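PDB 1T0F: transposon Tn7 transposition protein TnsA from Escherichia coli, which cuts the 5' DNA strands at the ends of transposon Tn7, acting with TnsB as the transposase in a metal-dependent reaction. Local coordinates for residues F11-I16 against R108-V113; Y32-T37 against I82-P87; V185-V190 against T239-I244; E211-V216 against K250-N255. One frame throughout, in Å; residues are numbered along the deposited sequence.

Contact 1 of 4, residues F11-I16 against R108-V113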
loop_
_atom_site.group_PDB
_atom_site.type_symbol
_atom_site.label_atom_id
_atom_site.label_comp_id
_atom_site.label_asym_id
_atom_site.label_seq_id
_atom_site.Cartn_x
_atom_site.Cartn_y
_atom_site.Cartn_z
ATOM N N PHE A 11 9.955 4.217 -18.129
ATOM C CA PHE A 11 9.133 4.372 -19.323
ATOM C C PHE A 11 9.779 5.308 -20.329
ATOM O O PHE A 11 10.565 6.188 -19.969
ATOM C CB PHE A 11 7.753 4.937 -18.958
ATOM C CG PHE A 11 6.930 4.037 -18.077
ATOM C CD1 PHE A 11 6.045 4.580 -17.151
ATOM C CD2 PHE A 11 7.026 2.651 -18.180
ATOM C CE1 PHE A 11 5.265 3.756 -16.336
ATOM C CE2 PHE A 11 6.252 1.817 -17.370
ATOM C CZ PHE A 11 5.371 2.373 -16.446
ATOM N N SER A 12 9.428 5.110 -21.595
ATOM C CA SER A 12 9.928 5.940 -22.683
ATOM C C SER A 12 8.901 7.050 -22.882
ATOM O O SER A 12 7.825 7.016 -22.279
ATOM C CB SER A 12 10.044 5.110 -23.960
ATOM O OG SER A 12 8.782 4.583 -24.324
ATOM N N GLU A 13 9.220 8.031 -23.720
ATOM C CA GLU A 13 8.287 9.125 -23.962
ATOM C C GLU A 13 6.965 8.618 -24.533
ATOM O O GLU A 13 5.895 9.100 -24.157
ATOM C CB GLU A 13 8.912 10.153 -24.908
ATOM C CG GLU A 13 10.037 10.951 -24.271
ATOM C CD GLU A 13 9.532 12.049 -23.347
ATOM O OE1 GLU A 13 8.500 11.844 -22.671
ATOM O OE2 GLU A 13 10.177 13.118 -23.290
ATOM N N VAL A 14 7.030 7.642 -25.432
ATOM C CA VAL A 14 5.810 7.100 -26.022
ATOM C C VAL A 14 5.025 6.281 -25.002
ATOM O O VAL A 14 3.794 6.305 -25.002
ATOM C CB VAL A 14 6.106 6.214 -27.258
ATOM C CG1 VAL A 14 6.724 7.059 -28.362
ATOM C CG2 VAL A 14 7.029 5.067 -26.876
ATOM N N GLN A 15 5.734 5.556 -24.141
ATOM C CA GLN A 15 5.080 4.750 -23.110
ATOM C C GLN A 15 4.314 5.659 -22.151
ATOM O O GLN A 15 3.204 5.341 -21.718
ATOM C CB GLN A 15 6.110 3.944 -22.319
ATOM C CG GLN A 15 6.672 2.737 -23.047
ATOM C CD GLN A 15 7.664 1.968 -22.197
ATOM O OE1 GLN A 15 8.667 2.517 -21.750
ATOM N NE2 GLN A 15 7.384 0.691 -21.965
ATOM N N ILE A 16 4.928 6.786 -21.815
ATOM C CA ILE A 16 4.317 7.750 -20.916
ATOM C C ILE A 16 3.065 8.336 -21.556
ATOM O O ILE A 16 1.986 8.299 -20.969
ATOM C CB ILE A 16 5.311 8.887 -20.571
ATOM C CG1 ILE A 16 6.423 8.336 -19.673
ATOM C CG2 ILE A 16 4.587 10.046 -19.904
ATOM C CD1 ILE A 16 7.515 9.343 -19.353
ATOM N N ARG A 108 17.560 7.601 -19.005
ATOM C CA ARG A 108 17.973 7.685 -20.403
ATOM C C ARG A 108 17.434 8.938 -21.077
ATOM O O ARG A 108 16.853 8.870 -22.156
ATOM C CB ARG A 108 17.515 6.446 -21.175
ATOM C CG ARG A 108 17.962 5.139 -20.553
ATOM C CD ARG A 108 18.021 4.028 -21.588
ATOM N NE ARG A 108 19.212 4.151 -22.427
ATOM C CZ ARG A 108 19.204 4.110 -23.756
ATOM N NH1 ARG A 108 18.060 3.951 -24.411
ATOM N NH2 ARG A 108 20.346 4.230 -24.426
ATOM N N GLY A 109 17.625 10.077 -20.423
ATOM C CA GLY A 109 17.176 11.347 -20.968
ATOM C C GLY A 109 15.682 11.615 -20.955
ATOM O O GLY A 109 15.239 12.664 -21.422
ATOM N N VAL A 110 14.898 10.678 -20.432
ATOM C CA VAL A 110 13.450 10.855 -20.392
ATOM C C VAL A 110 12.975 11.158 -18.972
ATOM O O VAL A 110 13.146 10.341 -18.071
ATOM C CB VAL A 110 12.731 9.591 -20.903
ATOM C CG1 VAL A 110 11.223 9.787 -20.856
ATOM C CG2 VAL A 110 13.181 9.280 -22.323
ATOM N N ASP A 111 12.404 12.341 -18.770
ATOM C CA ASP A 111 11.900 12.700 -17.450
ATOM C C ASP A 111 10.815 11.692 -17.115
ATOM O O ASP A 111 9.944 11.402 -17.939
ATOM C CB ASP A 111 11.332 14.121 -17.445
ATOM C CG ASP A 111 12.416 15.185 -17.352
ATOM O OD1 ASP A 111 13.616 14.833 -17.269
ATOM O OD2 ASP A 111 12.064 16.382 -17.352
ATOM N N GLN A 112 10.881 11.147 -15.906
ATOM C CA GLN A 112 9.924 10.141 -15.476
ATOM C C GLN A 112 8.761 10.743 -14.698
ATOM O O GLN A 112 8.894 11.788 -14.064
ATOM C CB GLN A 112 10.626 9.084 -14.616
ATOM C CG GLN A 112 11.719 8.303 -15.344
ATOM C CD GLN A 112 11.183 7.503 -16.522
ATOM O OE1 GLN A 112 10.485 6.503 -16.347
ATOM N NE2 GLN A 112 11.503 7.950 -17.733
ATOM N N VAL A 113 7.616 10.080 -14.770
ATOM C CA VAL A 113 6.447 10.537 -14.044
ATOM C C VAL A 113 6.596 9.996 -12.626
ATOM O O VAL A 113 6.757 8.792 -12.432
ATOM C CB VAL A 113 5.147 9.975 -14.649
ATOM C CG1 VAL A 113 3.953 10.353 -13.762
ATOM C CG2 VAL A 113 4.957 10.531 -16.065
HETATM O O HOH W 1 8.750 12.719 -20.039
HETATM O O HOH W 2 11.560 13.971 -20.978
#

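Contact 2 of 4, residues Y32-T37 against I82-P87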
loop_
_atom_site.group_PDB
_atom_site.type_symbol
_atom_site.label_atom_id
_atom_site.label_comp_id
_atom_site.label_asym_id
_atom_site.label_seq_id
_atom_site.Cartn_x
_atom_site.Cartn_y
_atom_site.Cartn_z
ATOM N N TYR A 32 -10.862 3.954 -11.018
ATOM C CA TYR A 32 -9.451 4.320 -10.968
ATOM C C TYR A 32 -8.542 3.275 -11.598
ATOM O O TYR A 32 -8.783 2.073 -11.483
ATOM C CB TYR A 32 -9.015 4.537 -9.511
ATOM C CG TYR A 32 -7.551 4.899 -9.350
ATOM C CD1 TYR A 32 -7.082 6.167 -9.699
ATOM C CD2 TYR A 32 -6.636 3.970 -8.849
ATOM C CE1 TYR A 32 -5.732 6.508 -9.551
ATOM C CE2 TYR A 32 -5.283 4.299 -8.699
ATOM C CZ TYR A 32 -4.843 5.568 -9.048
ATOM O OH TYR A 32 -3.517 5.903 -8.867
ATOM N N ILE A 33 -7.491 3.749 -12.263
ATOM C CA ILE A 33 -6.491 2.875 -12.868
ATOM C C ILE A 33 -5.145 3.402 -12.360
ATOM O O ILE A 33 -4.825 4.563 -12.560
ATOM C CB ILE A 33 -6.512 2.953 -14.412
ATOM C CG1 ILE A 33 -7.880 2.512 -14.940
ATOM C CG2 ILE A 33 -5.437 2.045 -14.984
ATOM C CD1 ILE A 33 -7.971 2.487 -16.461
ATOM N N PRO A 34 -4.350 2.559 -11.683
ATOM C CA PRO A 34 -3.050 3.011 -11.166
ATOM C C PRO A 34 -2.042 3.339 -12.268
ATOM O O PRO A 34 -2.087 2.760 -13.351
ATOM C CB PRO A 34 -2.599 1.837 -10.306
ATOM C CG PRO A 34 -3.162 0.660 -11.047
ATOM C CD PRO A 34 -4.559 1.128 -11.407
ATOM N N TRP A 35 -1.135 4.268 -11.985
ATOM C CA TRP A 35 -0.121 4.647 -12.965
ATOM C C TRP A 35 0.831 3.472 -13.193
ATOM O O TRP A 35 1.176 3.158 -14.331
ATOM C CB TRP A 35 0.649 5.881 -12.483
ATOM C CG TRP A 35 1.775 6.276 -13.401
ATOM C CD1 TRP A 35 3.114 6.111 -13.177
ATOM C CD2 TRP A 35 1.655 6.877 -14.696
ATOM N NE1 TRP A 35 3.838 6.576 -14.255
ATOM C CE2 TRP A 35 2.968 7.049 -15.201
ATOM C CE3 TRP A 35 0.568 7.285 -15.481
ATOM C CZ2 TRP A 35 3.220 7.614 -16.458
ATOM C CZ3 TRP A 35 0.823 7.851 -16.736
ATOM C CH2 TRP A 35 2.138 8.008 -17.207
ATOM N N LEU A 36 1.241 2.818 -12.110
ATOM C CA LEU A 36 2.135 1.666 -12.190
ATOM C C LEU A 36 1.361 0.384 -11.910
ATOM O O LEU A 36 0.423 0.381 -11.114
ATOM C CB LEU A 36 3.260 1.782 -11.158
ATOM C CG LEU A 36 4.141 3.034 -11.143
ATOM C CD1 LEU A 36 5.103 2.947 -9.958
ATOM C CD2 LEU A 36 4.907 3.158 -12.459
ATOM N N THR A 37 1.768 -0.706 -12.555
ATOM C CA THR A 37 1.136 -2.004 -12.364
ATOM C C THR A 37 2.202 -2.971 -11.860
ATOM O O THR A 37 3.385 -2.630 -11.836
ATOM C CB THR A 37 0.562 -2.548 -13.687
ATOM O OG1 THR A 37 1.639 -2.912 -14.562
ATOM C CG2 THR A 37 -0.288 -1.492 -14.361
ATOM N N ILE A 82 -8.971 4.026 -1.980
ATOM C CA ILE A 82 -7.530 3.816 -1.903
ATOM C C ILE A 82 -7.052 3.841 -3.348
ATOM O O ILE A 82 -7.414 2.969 -4.137
ATOM C CB ILE A 82 -7.179 2.444 -1.291
ATOM C CG1 ILE A 82 -7.599 2.402 0.185
ATOM C CG2 ILE A 82 -5.668 2.186 -1.416
ATOM C CD1 ILE A 82 -7.502 1.009 0.808
ATOM N N ARG A 83 -6.269 4.858 -3.693
ATOM C CA ARG A 83 -5.739 4.987 -5.043
ATOM C C ARG A 83 -4.222 4.799 -5.013
ATOM O O ARG A 83 -3.481 5.717 -4.681
ATOM C CB ARG A 83 -6.122 6.356 -5.618
ATOM C CG ARG A 83 -7.594 6.415 -6.098
ATOM C CD ARG A 83 -8.011 7.805 -6.590
ATOM N NE ARG A 83 -8.174 8.775 -5.503
ATOM C CZ ARG A 83 -8.264 10.092 -5.678
ATOM N NH1 ARG A 83 -8.200 10.607 -6.896
ATOM N NH2 ARG A 83 -8.441 10.898 -4.641
ATOM N N GLU A 84 -3.781 3.593 -5.356
ATOM C CA GLU A 84 -2.359 3.244 -5.338
ATOM C C GLU A 84 -1.618 3.716 -6.583
ATOM O O GLU A 84 -2.219 3.898 -7.644
ATOM C CB GLU A 84 -2.181 1.726 -5.186
ATOM C CG GLU A 84 -2.447 0.885 -6.448
ATOM C CD GLU A 84 -3.919 0.521 -6.660
ATOM O OE1 GLU A 84 -4.809 1.169 -6.067
ATOM O OE2 GLU A 84 -4.185 -0.415 -7.445
ATOM N N GLN A 85 -0.308 3.904 -6.435
ATOM C CA GLN A 85 0.558 4.343 -7.533
ATOM C C GLN A 85 -0.067 5.567 -8.208
ATOM O O GLN A 85 -0.306 5.578 -9.424
ATOM C CB GLN A 85 0.730 3.212 -8.559
ATOM C CG GLN A 85 0.798 1.781 -8.010
ATOM C CD GLN A 85 1.877 1.559 -6.951
ATOM O OE1 GLN A 85 2.886 2.271 -6.904
ATOM N NE2 GLN A 85 1.671 0.547 -6.104
ATOM N N PHE A 86 -0.334 6.596 -7.409
ATOM C CA PHE A 86 -0.955 7.820 -7.902
ATOM C C PHE A 86 0.096 8.748 -8.522
ATOM O O PHE A 86 1.014 9.213 -7.843
ATOM C CB PHE A 86 -1.677 8.531 -6.755
ATOM C CG PHE A 86 -2.527 9.681 -7.204
ATOM C CD1 PHE A 86 -3.773 9.453 -7.773
ATOM C CD2 PHE A 86 -2.072 10.986 -7.084
ATOM C CE1 PHE A 86 -4.558 10.515 -8.219
ATOM C CE2 PHE A 86 -2.849 12.059 -7.528
ATOM C CZ PHE A 86 -4.097 11.818 -8.097
ATOM N N PRO A 87 -0.046 9.046 -9.824
ATOM C CA PRO A 87 0.892 9.912 -10.547
ATOM C C PRO A 87 0.807 11.390 -10.187
ATOM O O PRO A 87 -0.282 11.924 -9.982
ATOM C CB PRO A 87 0.531 9.643 -12.006
ATOM C CG PRO A 87 -0.976 9.534 -11.926
ATOM C CD PRO A 87 -1.171 8.643 -10.698
#

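Contact 3 of 4, residues V185-V190 against T239-I244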
loop_
_atom_site.group_PDB
_atom_site.type_symbol
_atom_site.label_atom_id
_atom_site.label_comp_id
_atom_site.label_asym_id
_atom_site.label_seq_id
_atom_site.Cartn_x
_atom_site.Cartn_y
_atom_site.Cartn_z
ATOM N N VAL A 185 4.562 -18.139 1.427
ATOM C CA VAL A 185 4.825 -18.742 0.127
ATOM C C VAL A 185 4.037 -18.032 -0.972
ATOM O O VAL A 185 3.168 -17.204 -0.696
ATOM C CB VAL A 185 4.438 -20.236 0.120
ATOM C CG1 VAL A 185 5.213 -20.979 1.202
ATOM C CG2 VAL A 185 2.939 -20.386 0.337
ATOM N N LYS A 186 4.351 -18.368 -2.219
ATOM C CA LYS A 186 3.683 -17.788 -3.379
ATOM C C LYS A 186 2.162 -17.920 -3.263
ATOM O O LYS A 186 1.635 -19.020 -3.103
ATOM C CB LYS A 186 4.178 -18.476 -4.660
ATOM C CG LYS A 186 3.866 -19.979 -4.756
ATOM C CD LYS A 186 4.450 -20.812 -3.600
ATOM C CE LYS A 186 5.981 -20.802 -3.560
ATOM N NZ LYS A 186 6.567 -19.486 -3.161
ATOM N N THR A 187 1.465 -16.788 -3.343
ATOM C CA THR A 187 0.007 -16.764 -3.238
ATOM C C THR A 187 -0.661 -17.700 -4.243
ATOM O O THR A 187 -0.395 -17.626 -5.446
ATOM C CB THR A 187 -0.536 -15.330 -3.448
ATOM O OG1 THR A 187 -0.057 -14.484 -2.397
ATOM C CG2 THR A 187 -2.061 -15.321 -3.441
ATOM N N GLU A 188 -1.531 -18.576 -3.744
ATOM C CA GLU A 188 -2.225 -19.528 -4.607
ATOM C C GLU A 188 -3.213 -18.860 -5.561
ATOM O O GLU A 188 -3.944 -17.942 -5.181
ATOM C CB GLU A 188 -2.971 -20.574 -3.774
ATOM C CG GLU A 188 -3.655 -21.635 -4.631
ATOM C CD GLU A 188 -4.474 -22.624 -3.825
ATOM O OE1 GLU A 188 -5.477 -22.206 -3.211
ATOM O OE2 GLU A 188 -4.115 -23.821 -3.808
ATOM N N GLU A 189 -3.226 -19.333 -6.802
ATOM C CA GLU A 189 -4.129 -18.808 -7.817
ATOM C C GLU A 189 -5.563 -19.180 -7.455
ATOM O O GLU A 189 -5.840 -20.316 -7.068
ATOM C CB GLU A 189 -3.780 -19.390 -9.187
ATOM C CG GLU A 189 -4.715 -18.940 -10.293
ATOM C CD GLU A 189 -4.743 -17.432 -10.445
ATOM O OE1 GLU A 189 -3.728 -16.857 -10.897
ATOM O OE2 GLU A 189 -5.780 -16.821 -10.103
ATOM N N VAL A 190 -6.474 -18.222 -7.587
ATOM C CA VAL A 190 -7.873 -18.463 -7.263
ATOM C C VAL A 190 -8.647 -19.023 -8.456
ATOM O O VAL A 190 -8.880 -18.330 -9.444
ATOM C CB VAL A 190 -8.559 -17.167 -6.771
ATOM C CG1 VAL A 190 -8.432 -16.076 -7.825
ATOM C CG2 VAL A 190 -10.022 -17.444 -6.452
ATOM N N THR A 239 -8.342 -15.319 1.554
ATOM C CA THR A 239 -7.962 -14.176 2.374
ATOM C C THR A 239 -6.738 -13.465 1.783
ATOM O O THR A 239 -6.700 -12.240 1.716
ATOM C CB THR A 239 -7.634 -14.597 3.828
ATOM O OG1 THR A 239 -8.785 -15.212 4.423
ATOM C CG2 THR A 239 -7.263 -13.376 4.659
ATOM N N ALA A 240 -5.748 -14.240 1.352
ATOM C CA ALA A 240 -4.528 -13.671 0.771
ATOM C C ALA A 240 -4.851 -12.875 -0.493
ATOM O O ALA A 240 -4.209 -11.860 -0.791
ATOM C CB ALA A 240 -3.538 -14.781 0.453
ATOM N N ASN A 241 -5.851 -13.336 -1.234
ATOM C CA ASN A 241 -6.266 -12.663 -2.456
ATOM C C ASN A 241 -7.198 -11.487 -2.196
ATOM O O ASN A 241 -7.549 -10.753 -3.122
ATOM C CB ASN A 241 -6.920 -13.665 -3.406
ATOM C CG ASN A 241 -5.901 -14.486 -4.161
ATOM O OD1 ASN A 241 -5.373 -14.045 -5.177
ATOM N ND2 ASN A 241 -5.600 -15.679 -3.654
ATOM N N GLY A 242 -7.600 -11.314 -0.938
ATOM C CA GLY A 242 -8.451 -10.189 -0.576
ATOM C C GLY A 242 -9.955 -10.394 -0.537
ATOM O O GLY A 242 -10.682 -9.499 -0.092
ATOM N N PHE A 243 -10.432 -11.545 -1.005
ATOM C CA PHE A 243 -11.868 -11.813 -1.006
ATOM C C PHE A 243 -12.399 -11.935 0.416
ATOM O O PHE A 243 -13.581 -11.723 0.674
ATOM C CB PHE A 243 -12.161 -13.062 -1.830
ATOM C CG PHE A 243 -11.846 -12.885 -3.283
ATOM C CD1 PHE A 243 -12.484 -11.892 -4.018
ATOM C CD2 PHE A 243 -10.877 -13.663 -3.902
ATOM C CE1 PHE A 243 -12.161 -11.668 -5.349
ATOM C CE2 PHE A 243 -10.543 -13.448 -5.239
ATOM C CZ PHE A 243 -11.188 -12.446 -5.962
ATOM N N ILE A 244 -11.503 -12.261 1.338
ATOM C CA ILE A 244 -11.848 -12.354 2.741
ATOM C C ILE A 244 -10.884 -11.442 3.485
ATOM O O ILE A 244 -9.679 -11.481 3.239
ATOM C CB ILE A 244 -11.668 -13.789 3.285
ATOM C CG1 ILE A 244 -12.620 -14.743 2.562
ATOM C CG2 ILE A 244 -11.927 -13.821 4.795
ATOM C CD1 ILE A 244 -12.428 -16.201 2.969
#

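Contact 4 of 4, residues E211-V216 against K250-N255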
loop_
_atom_site.group_PDB
_atom_site.type_symbol
_atom_site.label_atom_id
_atom_site.label_comp_id
_atom_site.label_asym_id
_atom_site.label_seq_id
_atom_site.Cartn_x
_atom_site.Cartn_y
_atom_site.Cartn_z
ATOM N N GLU A 211 -17.468 -18.510 17.316
ATOM C CA GLU A 211 -16.395 -19.484 17.467
ATOM C C GLU A 211 -15.079 -19.135 16.776
ATOM O O GLU A 211 -15.045 -18.349 15.826
ATOM C CB GLU A 211 -16.892 -20.864 17.017
ATOM C CG GLU A 211 -18.020 -21.392 17.908
ATOM C CD GLU A 211 -18.542 -22.759 17.491
ATOM O OE1 GLU A 211 -17.746 -23.722 17.447
ATOM O OE2 GLU A 211 -19.757 -22.871 17.219
ATOM N N ASN A 212 -13.996 -19.720 17.281
ATOM C CA ASN A 212 -12.653 -19.501 16.752
ATOM C C ASN A 212 -12.546 -20.038 15.325
ATOM O O ASN A 212 -12.954 -21.163 15.041
ATOM C CB ASN A 212 -11.626 -20.178 17.669
ATOM C CG ASN A 212 -10.222 -20.148 17.104
ATOM O OD1 ASN A 212 -9.835 -21.014 16.321
ATOM N ND2 ASN A 212 -9.453 -19.140 17.495
ATOM N N ILE A 213 -11.981 -19.228 14.430
ATOM C CA ILE A 213 -11.861 -19.605 13.023
ATOM C C ILE A 213 -11.118 -20.910 12.734
ATOM O O ILE A 213 -11.523 -21.665 11.854
ATOM C CB ILE A 213 -11.204 -18.457 12.197
ATOM C CG1 ILE A 213 -11.156 -18.834 10.716
ATOM C CG2 ILE A 213 -9.807 -18.179 12.705
ATOM C CD1 ILE A 213 -12.516 -19.041 10.094
ATOM N N ILE A 214 -10.035 -21.181 13.455
ATOM C CA ILE A 214 -9.280 -22.408 13.214
ATOM C C ILE A 214 -10.097 -23.632 13.645
ATOM O O ILE A 214 -10.139 -24.642 12.937
ATOM C CB ILE A 214 -7.933 -22.395 13.969
ATOM C CG1 ILE A 214 -7.163 -21.107 13.643
ATOM C CG2 ILE A 214 -7.108 -23.614 13.576
ATOM C CD1 ILE A 214 -6.900 -20.895 12.155
ATOM N N ASN A 215 -10.751 -23.536 14.798
ATOM C CA ASN A 215 -11.574 -24.639 15.288
ATOM C C ASN A 215 -12.676 -24.942 14.280
ATOM O O ASN A 215 -12.893 -26.096 13.911
ATOM C CB ASN A 215 -12.196 -24.294 16.642
ATOM C CG ASN A 215 -11.174 -24.242 17.753
ATOM O OD1 ASN A 215 -10.085 -24.805 17.633
ATOM N ND2 ASN A 215 -11.523 -23.581 18.849
ATOM N N VAL A 216 -13.360 -23.897 13.820
ATOM C CA VAL A 216 -14.429 -24.066 12.849
ATOM C C VAL A 216 -13.945 -24.735 11.562
ATOM O O VAL A 216 -14.595 -25.657 11.064
ATOM C CB VAL A 216 -15.097 -22.715 12.502
ATOM C CG1 VAL A 216 -16.070 -22.897 11.346
ATOM C CG2 VAL A 216 -15.838 -22.181 13.715
ATOM N N LYS A 250 -5.084 -8.710 15.104
ATOM C CA LYS A 250 -5.154 -9.846 16.009
ATOM C C LYS A 250 -4.627 -11.024 15.206
ATOM O O LYS A 250 -4.878 -11.115 14.006
ATOM C CB LYS A 250 -6.601 -10.099 16.427
ATOM C CG LYS A 250 -6.786 -11.250 17.403
ATOM C CD LYS A 250 -8.247 -11.385 17.808
ATOM C CE LYS A 250 -8.751 -10.120 18.488
ATOM N NZ LYS A 250 -10.174 -10.245 18.921
ATOM N N SER A 251 -3.878 -11.913 15.851
ATOM C CA SER A 251 -3.357 -13.080 15.155
ATOM C C SER A 251 -4.543 -13.736 14.457
ATOM O O SER A 251 -5.619 -13.868 15.046
ATOM C CB SER A 251 -2.736 -14.059 16.153
ATOM O OG SER A 251 -2.152 -15.163 15.483
ATOM N N PHE A 252 -4.359 -14.134 13.203
ATOM C CA PHE A 252 -5.444 -14.762 12.459
ATOM C C PHE A 252 -5.998 -15.968 13.217
ATOM O O PHE A 252 -7.206 -16.146 13.302
ATOM C CB PHE A 252 -4.956 -15.186 11.065
ATOM C CG PHE A 252 -6.011 -15.862 10.226
ATOM C CD1 PHE A 252 -6.287 -17.221 10.391
ATOM C CD2 PHE A 252 -6.744 -15.136 9.288
ATOM C CE1 PHE A 252 -7.283 -17.849 9.634
ATOM C CE2 PHE A 252 -7.743 -15.750 8.526
ATOM C CZ PHE A 252 -8.013 -17.114 8.702
ATOM N N ARG A 253 -5.112 -16.779 13.785
ATOM C CA ARG A 253 -5.538 -17.977 14.511
ATOM C C ARG A 253 -6.422 -17.639 15.709
ATOM O O ARG A 253 -7.141 -18.498 16.222
ATOM C CB ARG A 253 -4.314 -18.758 14.996
ATOM C CG ARG A 253 -3.675 -18.152 16.230
ATOM C CD ARG A 253 -2.398 -18.862 16.606
ATOM N NE ARG A 253 -1.355 -18.630 15.616
ATOM C CZ ARG A 253 -0.097 -19.025 15.758
ATOM N NH1 ARG A 253 0.271 -19.675 16.855
ATOM N NH2 ARG A 253 0.792 -18.766 14.808
ATOM N N ALA A 254 -6.365 -16.387 16.152
ATOM C CA ALA A 254 -7.148 -15.925 17.294
ATOM C C ALA A 254 -8.451 -15.233 16.885
ATOM O O ALA A 254 -9.263 -14.865 17.734
ATOM C CB ALA A 254 -6.301 -14.987 18.144
ATOM N N ASN A 255 -8.652 -15.045 15.586
ATOM C CA ASN A 255 -9.870 -14.397 15.108
ATOM C C ASN A 255 -11.082 -15.302 15.287
ATOM O O ASN A 255 -10.977 -16.516 15.151
ATOM C CB ASN A 255 -9.757 -14.064 13.614
ATOM C CG ASN A 255 -9.155 -12.698 13.353
ATOM O OD1 ASN A 255 -9.769 -11.861 12.693
ATOM N ND2 ASN A 255 -7.950 -12.470 13.852
#

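Contact 1 of 4, residues F11-I16 against R108-V113
Phe11 enters the contact through its backbone, gripped by the carboxamide of Gln112. Phe11 N donates almost straight (176°) to a lone pair of Gln112 OE1 at 2.9 Å, while Gln112 NE2 returns a 3.0 Å bond to Phe11 O. A bend at chi2 (-62°) turns the amide back along its own chain, so that NE2 also donates to Val110 O at 2.9 Å. With three bonds the rotation of this amide is fixed. Ser12 then N-caps the helix: Gln15 N donates to Ser12 OG at 3.2 Å and Ser12 N to Gln15 OE1 at 2.7 Å, a capping box. Glu13, bent at chi2, slides past Val110, its CD 3.8 Å from Val110 CG1. Each carboxylate oxygen accepts a hydrogen bond from a water; the one on OE1 also donates to Asp111 O, the one on OE2 accepts from Asp111 N. One turn on, Ile16 CD1 meets Val110 CG1 tip to tip at 4.0 Å, and Ile16 CG2 passes Val113 CG2 at 3.9 Å. The first turn of helix 13-21 thus lies against strand 110-111, which pairs antiparallel with strand 106-107 in a region that similarity suggests includes a helix-turn-helix.

Contact 2 of 4, residues Y32-T37 against I82-P87
Tyr32 makes the largest single contribution to this buried contact. Its CG stands anti to the backbone N, which sends the ring toward strand 79-87. There Arg83 CG sits over one face, 3.6 Å from the centroid and 13° off the ring normal, a CH-pi contact. The guanidinium lies nearly perpendicular to the ring and leads off to a salt bridge with Asp121. At the ring's tip, Tyr32 OH donates to Glu84 O at 2.7 Å from above the carbonyl plane, and lies 3.7 Å from Phe86 CD1 at the edge of that ring. Pro34 runs alongside Glu84, whose CG takes the crowded position (chi1 76°); the carboxylate is held outside the pair by Arg57, His59 and the N-H of His60. Trp35 N donates to Gln85 O at 3.0 Å, and Trp35 CB packs on Pro87 CD at 3.8 Å. Gln85 has CG turned to chi1 -36°, putting it 3.4 Å from Leu36 O, a buried carbonyl without a hydrogen-bond partner in the model. Beyond, Gln85 NE2 bonds His60 O and the active-site Glu66. The corner at Gln85 thus forms a second shell to the active site of a PDDEXK-type, restriction-enzyme-like nuclease fold.

Contact 3 of 4, residues V185-V190 against T239-I244
A Schellman motif ends helix 230-240, and the loop 185-190 crosses just beside it. Thr239 supplies the last turn's acceptor: its O receives Gly242 N at 3.0 Å. Ala240 next presents its methyl, CB, to Thr187 CG2 at 4.2 Å. Thr187 holds CG2 anti to its own backbone N, on the helix side. Asn241 is the polar centre of the contact. Its CG lies anti to the carbonyl carbon, beside the backbone N, and the amide slides past Thr187, with ND2 3.6 Å from Thr187 CG2. The same ND2 donates to Glu188 O at 3.2 Å with an N-H...O angle of 162°. The approach is nearly along the C=O axis, with the acceptor close to the amide plane. ND2 also donates to Ala237 O, one turn back in the helix, so one nitrogen links the helix end to the neighbouring loop. An alanine here, lacking the amide and both its bonds, would probably leave the loop at Glu188 less firmly held to the helix end. Gly242 makes the reversal possible: at phi 95° a beta carbon would be jammed against the carbonyl O of Asn241. After that turn Phe243 swings its ring back to the loop, among Leu195, Leu198 and Tyr51. Small and partly solvent-exposed, the interface joins parts of the C-terminal region, a family of the helix-turn-helix clan. Its far end is apolar: Val190 holds CG2 anti to its backbone N, and that methyl lies 4.2 Å from Phe243 CE2.

Contact 4 of 4, residues E211-V216 against K250-N255
The backbones meet where helix 213-223 begins: Ile213 N donates to Asn255 O at 3.0 Å, almost straight at 175° and in the carbonyl plane, as the 3-10 turn 252-254 ends. Asn212, the N-cap, works with both ends of its amide. Its CG is anti to the backbone N, so ND2 reaches Arg253 O at 2.7 Å, with the acceptor near the amide plane, while a lone pair of OD1 takes Asn215 N at 3.1 Å; Ile214 N adds a weak bond to OD1. An alanine here would probably cost the helix its side-chain cap and the turn its bond at Arg253 O. Beside these polar groups lies an apolar patch. Ile213 CG2 and Ile214 CD1 each come within 4.0 Å of Phe252 CE1, the latter at the ring's edge. Ile214 CG1 also rests 3.6 Å from Arg253 CA. Leu232 and Ile235 of helix 230-240 also pack against Phe252. Within the turn, Asn255 ND2 donates to Ser251 O, which accepts Ala254 N as well. The first turn of the helix thus has N-H groups bound by Asn212 OD1 and by Asn255 O, and the helix's positive end is likely to polarise both acceptors.

How the contacts relate
The four contacts fall into two pairs. Contact 2 is nested along the chain inside the loop closed by contact 1; their centres lie 17 Å apart and they touch, Trp35 CZ2 resting 3.4 Å from Val113 CG2. Contact 2 involves strand 79-87, outermost in the four-strand sheet of the nuclease, whereas contact 1 lies farther from the chain's centre, at helix 13-21. Contacts 3 and 4 come later, with segments alternating along the chain; their centres are 18 Å apart, and they use the consecutive helices 230-240 and 213-223. Contacts 1 and 4 lie 48 Å apart, on opposite sides of the chain's centre, consistent with a nuclease pair and a C-terminal pair.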